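Long-range contacts in trehalose synthase regulatory protein (Candida albicans, PDB 5HUS), which probably regulates trehalose synthesis, through a C-terminal domain that belongs to the trehalose-phosphatase family of the HAD clan: residues H241-V246 against D269-T273; E97-F101 against Q196-S201; W122-I126 against F179-V184. All blocks are in the same frame, centred on the assembly; numbering follows the deposited sequence.

Contact 1 of 3, residues H241-V246 against D269-T273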
# COMPACT_ATOMS: atom_id res chain seq x y z
N HIS A 241 -6.37 -18.50 -14.46
CA HIS A 241 -6.46 -18.50 -13.01
C HIS A 241 -5.12 -19.00 -12.49
O HIS A 241 -5.08 -19.89 -11.65
CB HIS A 241 -7.60 -19.37 -12.51
CG HIS A 241 -8.96 -18.77 -12.71
ND1 HIS A 241 -9.72 -18.29 -11.66
CD2 HIS A 241 -9.70 -18.58 -13.82
CE1 HIS A 241 -10.86 -17.82 -12.12
NE2 HIS A 241 -10.88 -17.99 -13.44
N GLU A 242 -4.03 -18.44 -13.02
CA GLU A 242 -2.69 -18.85 -12.62
C GLU A 242 -2.47 -18.60 -11.13
O GLU A 242 -1.76 -19.36 -10.48
CB GLU A 242 -1.62 -18.12 -13.43
CG GLU A 242 -1.61 -18.46 -14.92
CD GLU A 242 -0.90 -19.77 -15.21
OE1 GLU A 242 -0.34 -20.37 -14.27
OE2 GLU A 242 -0.89 -20.18 -16.39
N VAL A 243 -3.08 -17.55 -10.60
CA VAL A 243 -3.02 -17.27 -9.17
C VAL A 243 -4.24 -17.87 -8.48
O VAL A 243 -5.38 -17.52 -8.79
CB VAL A 243 -2.93 -15.75 -8.88
CG1 VAL A 243 -3.10 -15.48 -7.39
CG2 VAL A 243 -1.60 -15.20 -9.38
N ALA A 244 -3.99 -18.78 -7.54
CA ALA A 244 -5.06 -19.49 -6.84
C ALA A 244 -5.24 -19.02 -5.40
O ALA A 244 -6.17 -19.45 -4.71
CB ALA A 244 -4.80 -20.99 -6.87
N ALA A 245 -4.35 -18.14 -4.94
CA ALA A 245 -4.44 -17.62 -3.58
C ALA A 245 -3.84 -16.22 -3.50
O ALA A 245 -2.76 -15.99 -4.02
CB ALA A 245 -3.74 -18.55 -2.60
N VAL A 246 -4.56 -15.31 -2.84
CA VAL A 246 -4.09 -13.94 -2.62
C VAL A 246 -4.20 -13.59 -1.14
O VAL A 246 -5.20 -13.89 -0.49
CB VAL A 246 -4.88 -12.91 -3.45
CG1 VAL A 246 -4.31 -11.51 -3.25
CG2 VAL A 246 -4.85 -13.27 -4.93
N ASP A 269 -13.24 -14.49 -7.67
CA ASP A 269 -12.41 -14.59 -8.87
C ASP A 269 -11.16 -15.45 -8.70
O ASP A 269 -10.66 -16.03 -9.66
CB ASP A 269 -11.99 -13.20 -9.34
CG ASP A 269 -13.16 -12.35 -9.79
OD1 ASP A 269 -14.02 -12.88 -10.52
OD2 ASP A 269 -13.21 -11.16 -9.42
N ILE A 270 -10.64 -15.50 -7.47
CA ILE A 270 -9.33 -16.11 -7.25
C ILE A 270 -9.40 -17.49 -6.62
O ILE A 270 -8.79 -18.43 -7.12
CB ILE A 270 -8.45 -15.20 -6.37
CG1 ILE A 270 -8.07 -13.93 -7.15
CG2 ILE A 270 -7.19 -15.93 -5.92
CD1 ILE A 270 -7.39 -14.21 -8.47
N GLY A 271 -10.15 -17.62 -5.53
CA GLY A 271 -10.29 -18.92 -4.90
C GLY A 271 -10.04 -18.88 -3.40
O GLY A 271 -10.98 -18.92 -2.61
N ASN A 272 -8.77 -18.81 -3.02
CA ASN A 272 -8.41 -18.54 -1.64
C ASN A 272 -7.98 -17.09 -1.47
O ASN A 272 -7.15 -16.60 -2.25
CB ASN A 272 -7.30 -19.48 -1.17
CG ASN A 272 -7.83 -20.83 -0.75
OD1 ASN A 272 -8.99 -21.16 -0.99
ND2 ASN A 272 -6.98 -21.62 -0.09
N THR A 273 -8.57 -16.41 -0.50
CA THR A 273 -8.17 -15.05 -0.16
C THR A 273 -8.04 -14.96 1.35
O THR A 273 -8.72 -15.68 2.08
CB THR A 273 -9.17 -13.97 -0.66
OG1 THR A 273 -10.42 -14.10 0.03
CG2 THR A 273 -9.41 -14.11 -2.16
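His241 opens the segment by reaching across to Asp269, in the loop before strand 272-278: its CE1 lies 3.0 Å from Asp269 O, a close approach at the exposed end of the contact. The chain then enters strand 243-250. At Val243 the carbonyl O meets the methyl CG2 of Ile270 at 3.7 Å, and the same CG2 is 4.4 Å from Val243 CG1. Ala244 turns its CB away from the partner, but its carbonyl O accepts a hydrogen bond from Asn272 N (3.2 Å). Gly271, just before Asn272, has a backbone (phi near 131°) that would drive a CB against the preceding carbonyl O. Ala245 pairs with Asn272 in parallel register, CB to CB 3.9 Å, and Ala245 CA makes a CA-H...O contact with Asn272 O at 3.2 Å. That same Asn272 O accepts from Val246 N (3.0 Å), so Asn272 bonds on both sides of Ala245. On the other face of the sheet Val246 CG2 packs on Ile270 CG2 at 3.7 Å, and Leu209 of helix 200-213 covers this apolar patch. Asn272 ND2 bonds to Trp14 O. The pairing starts two neighbouring strands of a beta-alpha-beta crossover through helix 254-265, in the parallel, Rossmann-like core of a HAD fold.

Contact 2 of 3, residues E97-F101 against Q196-S201; sequences ENGNF and QKDQIS
Three successive residues with positive phi, Glu97 (46/47), Asn98 (61/21) and Gly99 (129/-14), mark the loop 97-101. At Gly99 a CB would stand 2.5 Å from Ile200 O, so the tight approach of Gly99 CA to Ser201 CA (4.5 Å) depends on the missing side chain. The opposing chain leaves strand 192-197, makes a type II turn from Lys197 to Ile200 with Gln199 as N-cap, and enters helix 200-213. Asn98 (chi1 t) presents OD1 to Gln196 NE2, a 3.0 Å hydrogen bond, while its carbonyl O lies 3.1 Å from Ser201 CA. Ile200 (chi1 t, chi2 p) fills the middle: CG2 is 3.6 Å from Asn98 O, and CG1 is 3.6 Å from Gly99 C and 3.7 Å from Asn100 OD1. Asn100 (chi1 m) bonds through ND2 to Glu97 O (2.8 Å); a water donates to Asn100 OD1 (2.8 Å) and accepts from Lys197 N (2.9 Å). Ser201 OG bonds to Asn259 of helix 254-265. With a classic beta bulge at Asn100 and Phe101, this buried contact sets a hairpin loop of the main sheet against the passage from the antiparallel sheet to helix 200-213, consistent with the core-cap junction of a capped HAD phosphatase.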
# COMPACT_ATOMS: atom_id res chain seq x y z
N GLU A 97 4.99 4.59 -3.30
CA GLU A 97 4.02 5.67 -3.12
C GLU A 97 2.59 5.14 -3.16
O GLU A 97 1.72 5.67 -3.86
CB GLU A 97 4.23 6.78 -4.15
CG GLU A 97 5.60 7.43 -4.03
CD GLU A 97 5.69 8.79 -4.70
OE1 GLU A 97 4.71 9.58 -4.62
OE2 GLU A 97 6.75 9.08 -5.29
N ASN A 98 2.39 4.06 -2.42
CA ASN A 98 1.08 3.46 -2.19
C ASN A 98 0.40 2.97 -3.46
O ASN A 98 -0.81 2.80 -3.48
CB ASN A 98 0.17 4.46 -1.46
CG ASN A 98 -0.98 3.78 -0.76
OD1 ASN A 98 -2.09 4.31 -0.71
ND2 ASN A 98 -0.73 2.59 -0.21
N GLY A 99 1.17 2.73 -4.51
CA GLY A 99 0.59 2.18 -5.72
C GLY A 99 0.91 2.92 -7.01
O GLY A 99 0.67 2.39 -8.09
N ASN A 100 1.44 4.13 -6.90
CA ASN A 100 1.72 4.93 -8.10
C ASN A 100 2.80 4.31 -8.99
O ASN A 100 2.83 4.55 -10.20
CB ASN A 100 2.13 6.35 -7.71
CG ASN A 100 0.96 7.17 -7.24
OD1 ASN A 100 0.17 7.67 -8.06
ND2 ASN A 100 0.82 7.30 -5.93
N PHE A 101 3.68 3.51 -8.40
CA PHE A 101 4.77 2.88 -9.13
C PHE A 101 4.95 1.43 -8.70
O PHE A 101 4.86 1.13 -7.52
CB PHE A 101 6.08 3.65 -8.93
CG PHE A 101 5.95 5.12 -9.19
CD1 PHE A 101 5.98 5.62 -10.48
CD2 PHE A 101 5.79 6.01 -8.13
CE1 PHE A 101 5.85 6.98 -10.72
CE2 PHE A 101 5.66 7.37 -8.37
CZ PHE A 101 5.70 7.86 -9.67
N GLN A 196 -3.44 11.91 -2.50
CA GLN A 196 -3.12 10.87 -3.48
C GLN A 196 -4.26 10.64 -4.47
O GLN A 196 -5.40 11.06 -4.25
CB GLN A 196 -2.76 9.54 -2.78
CG GLN A 196 -3.93 8.87 -2.14
CD GLN A 196 -3.60 7.46 -1.65
OE1 GLN A 196 -4.47 6.59 -1.57
NE2 GLN A 196 -2.35 7.23 -1.32
N LYS A 197 -3.90 9.95 -5.55
CA LYS A 197 -4.86 9.51 -6.55
C LYS A 197 -5.84 8.50 -5.96
O LYS A 197 -5.45 7.58 -5.24
CB LYS A 197 -4.14 8.89 -7.75
CG LYS A 197 -4.13 9.74 -9.00
CD LYS A 197 -5.54 9.93 -9.54
CE LYS A 197 -5.63 9.59 -11.02
NZ LYS A 197 -6.70 10.37 -11.70
N ASP A 198 -7.12 8.67 -6.27
CA ASP A 198 -8.16 7.77 -5.78
C ASP A 198 -7.90 6.31 -6.12
O ASP A 198 -7.59 5.98 -7.26
CB ASP A 198 -9.53 8.17 -6.36
CG ASP A 198 -10.04 9.48 -5.81
OD1 ASP A 198 -9.36 10.06 -4.93
OD2 ASP A 198 -11.12 9.92 -6.24
N GLN A 199 -8.03 5.45 -5.11
CA GLN A 199 -7.91 4.01 -5.25
C GLN A 199 -6.61 3.55 -5.93
O GLN A 199 -6.58 2.51 -6.57
CB GLN A 199 -9.12 3.45 -6.02
CG GLN A 199 -10.43 3.53 -5.23
CD GLN A 199 -11.61 2.91 -5.95
OE1 GLN A 199 -11.68 2.90 -7.18
NE2 GLN A 199 -12.56 2.38 -5.19
N ILE A 200 -5.54 4.32 -5.77
CA ILE A 200 -4.31 3.96 -6.48
C ILE A 200 -3.71 2.66 -5.91
O ILE A 200 -3.13 1.87 -6.66
CB ILE A 200 -3.28 5.13 -6.46
CG1 ILE A 200 -2.13 4.86 -7.45
CG2 ILE A 200 -2.76 5.40 -5.06
CD1 ILE A 200 -2.58 4.66 -8.88
N SER A 201 -3.90 2.39 -4.62
CA SER A 201 -3.40 1.14 -4.04
C SER A 201 -4.18 -0.05 -4.58
O SER A 201 -3.62 -1.11 -4.85
CB SER A 201 -3.46 1.17 -2.51
OG SER A 201 -4.79 1.24 -2.04
O HOH W 1 -1.12 9.50 -6.38

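Contact 3 of 3, residues W122-I126 against F179-V184; sequences WMPEI and FEHNGV
This is a largely apolar helix-to-turn contact without cross-segment hydrogen bonds, joining helix 116-136 to the link between helix 161-179 and strand 184-189. Residues 122-126 are helical, with Ile126 N bonded to Trp122 O (2.9 Å), though the helix is kinked where the N atoms of Pro124 and Glu125 lack bonds to the preceding turn. Opposite, residues 180-182 form a 3-10 turn, with Asn182 N to Phe179 O and Gly183 N to Glu180 O both 2.9 Å; Gly183 (73/33) then swings the chain into the strand. The nearest CA atoms, those of Trp122 and Phe179, are 8.4 Å apart, so large side chains span the gap. Trp122 (chi1 m, chi2 -29°) offers a ring face to Asn182 (chi1 m), whose CB sits 3.6 Å from the six-membered ring centroid in a CH-pi contact. Phe179 (chi1 m, chi2 -90°) receives Ile126 CG1 over its face, 4.1 Å from the centroid, and Glu125 CB at its edge, 3.8 Å from CZ. Val184 (chi1 t) completes the cluster, with CG2 4.0 Å from Trp122 CE3 and CG1 4.3 Å from Ile126 CD1. Val195 of strand 192-197 touches Ile126 and Val184, as expected where helices cover one face of the antiparallel sheet in an alpha/beta HAD cap.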
# COMPACT_ATOMS: atom_id res chain seq x y z
N TRP A 122 -0.82 18.51 -11.96
CA TRP A 122 -1.47 18.71 -10.66
C TRP A 122 -0.51 18.81 -9.48
O TRP A 122 -0.77 19.57 -8.54
CB TRP A 122 -2.46 17.59 -10.39
CG TRP A 122 -3.50 17.46 -11.44
CD1 TRP A 122 -4.00 18.46 -12.24
CD2 TRP A 122 -4.17 16.26 -11.83
NE1 TRP A 122 -4.94 17.95 -13.10
CE2 TRP A 122 -5.07 16.60 -12.87
CE3 TRP A 122 -4.10 14.93 -11.41
CZ2 TRP A 122 -5.89 15.66 -13.49
CZ3 TRP A 122 -4.92 14.00 -12.02
CH2 TRP A 122 -5.80 14.36 -13.05
N MET A 123 0.58 18.05 -9.50
CA MET A 123 1.52 18.05 -8.37
C MET A 123 2.03 19.46 -8.01
O MET A 123 2.01 19.82 -6.83
CB MET A 123 2.70 17.12 -8.65
CG MET A 123 2.37 15.64 -8.51
SD MET A 123 2.10 15.15 -6.80
CE MET A 123 3.76 15.24 -6.14
N PRO A 124 2.47 20.27 -9.00
CA PRO A 124 2.96 21.60 -8.60
C PRO A 124 1.90 22.45 -7.90
O PRO A 124 2.23 23.17 -6.95
CB PRO A 124 3.37 22.24 -9.94
CG PRO A 124 3.71 21.07 -10.81
CD PRO A 124 2.70 20.02 -10.44
N GLU A 125 0.65 22.35 -8.35
CA GLU A 125 -0.45 23.07 -7.73
C GLU A 125 -0.70 22.58 -6.31
O GLU A 125 -0.91 23.37 -5.39
CB GLU A 125 -1.73 22.94 -8.56
CG GLU A 125 -1.63 23.53 -9.96
CD GLU A 125 -1.37 25.03 -9.95
OE1 GLU A 125 -1.93 25.73 -9.07
OE2 GLU A 125 -0.61 25.50 -10.81
N ILE A 126 -0.69 21.26 -6.13
CA ILE A 126 -0.89 20.67 -4.82
C ILE A 126 0.21 21.08 -3.85
O ILE A 126 -0.06 21.47 -2.71
CB ILE A 126 -0.96 19.13 -4.90
CG1 ILE A 126 -2.14 18.71 -5.78
CG2 ILE A 126 -1.08 18.52 -3.51
CD1 ILE A 126 -2.20 17.22 -6.08
N PHE A 179 -9.66 19.54 -6.19
CA PHE A 179 -9.06 18.45 -6.96
C PHE A 179 -9.86 17.16 -7.05
O PHE A 179 -9.46 16.24 -7.77
CB PHE A 179 -7.66 18.14 -6.41
CG PHE A 179 -6.65 19.21 -6.71
CD1 PHE A 179 -5.90 19.15 -7.87
CD2 PHE A 179 -6.48 20.28 -5.86
CE1 PHE A 179 -4.98 20.14 -8.17
CE2 PHE A 179 -5.56 21.27 -6.14
CZ PHE A 179 -4.81 21.20 -7.30
N GLU A 180 -10.97 17.07 -6.33
CA GLU A 180 -11.79 15.86 -6.37
C GLU A 180 -12.19 15.46 -7.80
O GLU A 180 -12.19 14.28 -8.13
CB GLU A 180 -13.05 16.04 -5.52
CG GLU A 180 -14.03 14.89 -5.62
CD GLU A 180 -15.22 15.02 -4.68
OE1 GLU A 180 -15.87 16.09 -4.69
OE2 GLU A 180 -15.50 14.05 -3.94
N HIS A 181 -12.49 16.44 -8.65
CA HIS A 181 -12.90 16.13 -10.02
C HIS A 181 -11.77 15.47 -10.83
O HIS A 181 -12.03 14.85 -11.85
CB HIS A 181 -13.38 17.39 -10.75
CG HIS A 181 -12.30 18.38 -11.04
ND1 HIS A 181 -12.00 19.42 -10.19
CD2 HIS A 181 -11.45 18.49 -12.09
CE1 HIS A 181 -11.01 20.13 -10.71
NE2 HIS A 181 -10.65 19.59 -11.86
N ASN A 182 -10.54 15.63 -10.37
CA ASN A 182 -9.39 15.00 -11.02
C ASN A 182 -9.12 13.59 -10.49
O ASN A 182 -8.14 12.97 -10.87
CB ASN A 182 -8.14 15.85 -10.83
CG ASN A 182 -8.21 17.16 -11.58
OD1 ASN A 182 -8.76 17.23 -12.68
ND2 ASN A 182 -7.67 18.22 -10.98
N GLY A 183 -9.98 13.10 -9.61
CA GLY A 183 -9.77 11.81 -8.98
C GLY A 183 -8.66 11.85 -7.95
O GLY A 183 -7.92 10.88 -7.76
N VAL A 184 -8.53 13.00 -7.28
CA VAL A 184 -7.52 13.20 -6.26
C VAL A 184 -8.19 13.63 -4.95
O VAL A 184 -9.09 14.45 -4.97
CB VAL A 184 -6.48 14.26 -6.69
CG1 VAL A 184 -5.55 14.64 -5.54
CG2 VAL A 184 -5.69 13.77 -7.90

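How the contacts relate
From the N terminus the chain first meets residues 97-101, which wait almost a hundred residues for 196-201 to close contact 2. Within that excursion contact 3 opens at helix 116-136 and closes at 179-184, so it is nested; contact 3 lies within the unit built on the antiparallel sheet, whereas contact 2 ties a hairpin loop of the main sheet to the place where the chain leaves that unit for helix 200-213. The two touch: Asp198 N bonds to Gly183 O (2.8 Å) and Lys197 NZ to Asn182 O (3.1 Å). Contact 1 follows in series, pairing core strands, its centre 23 Å from that of contact 2 and 35 Å from that of contact 3. Helix 200-213 runs on to cover contact 1.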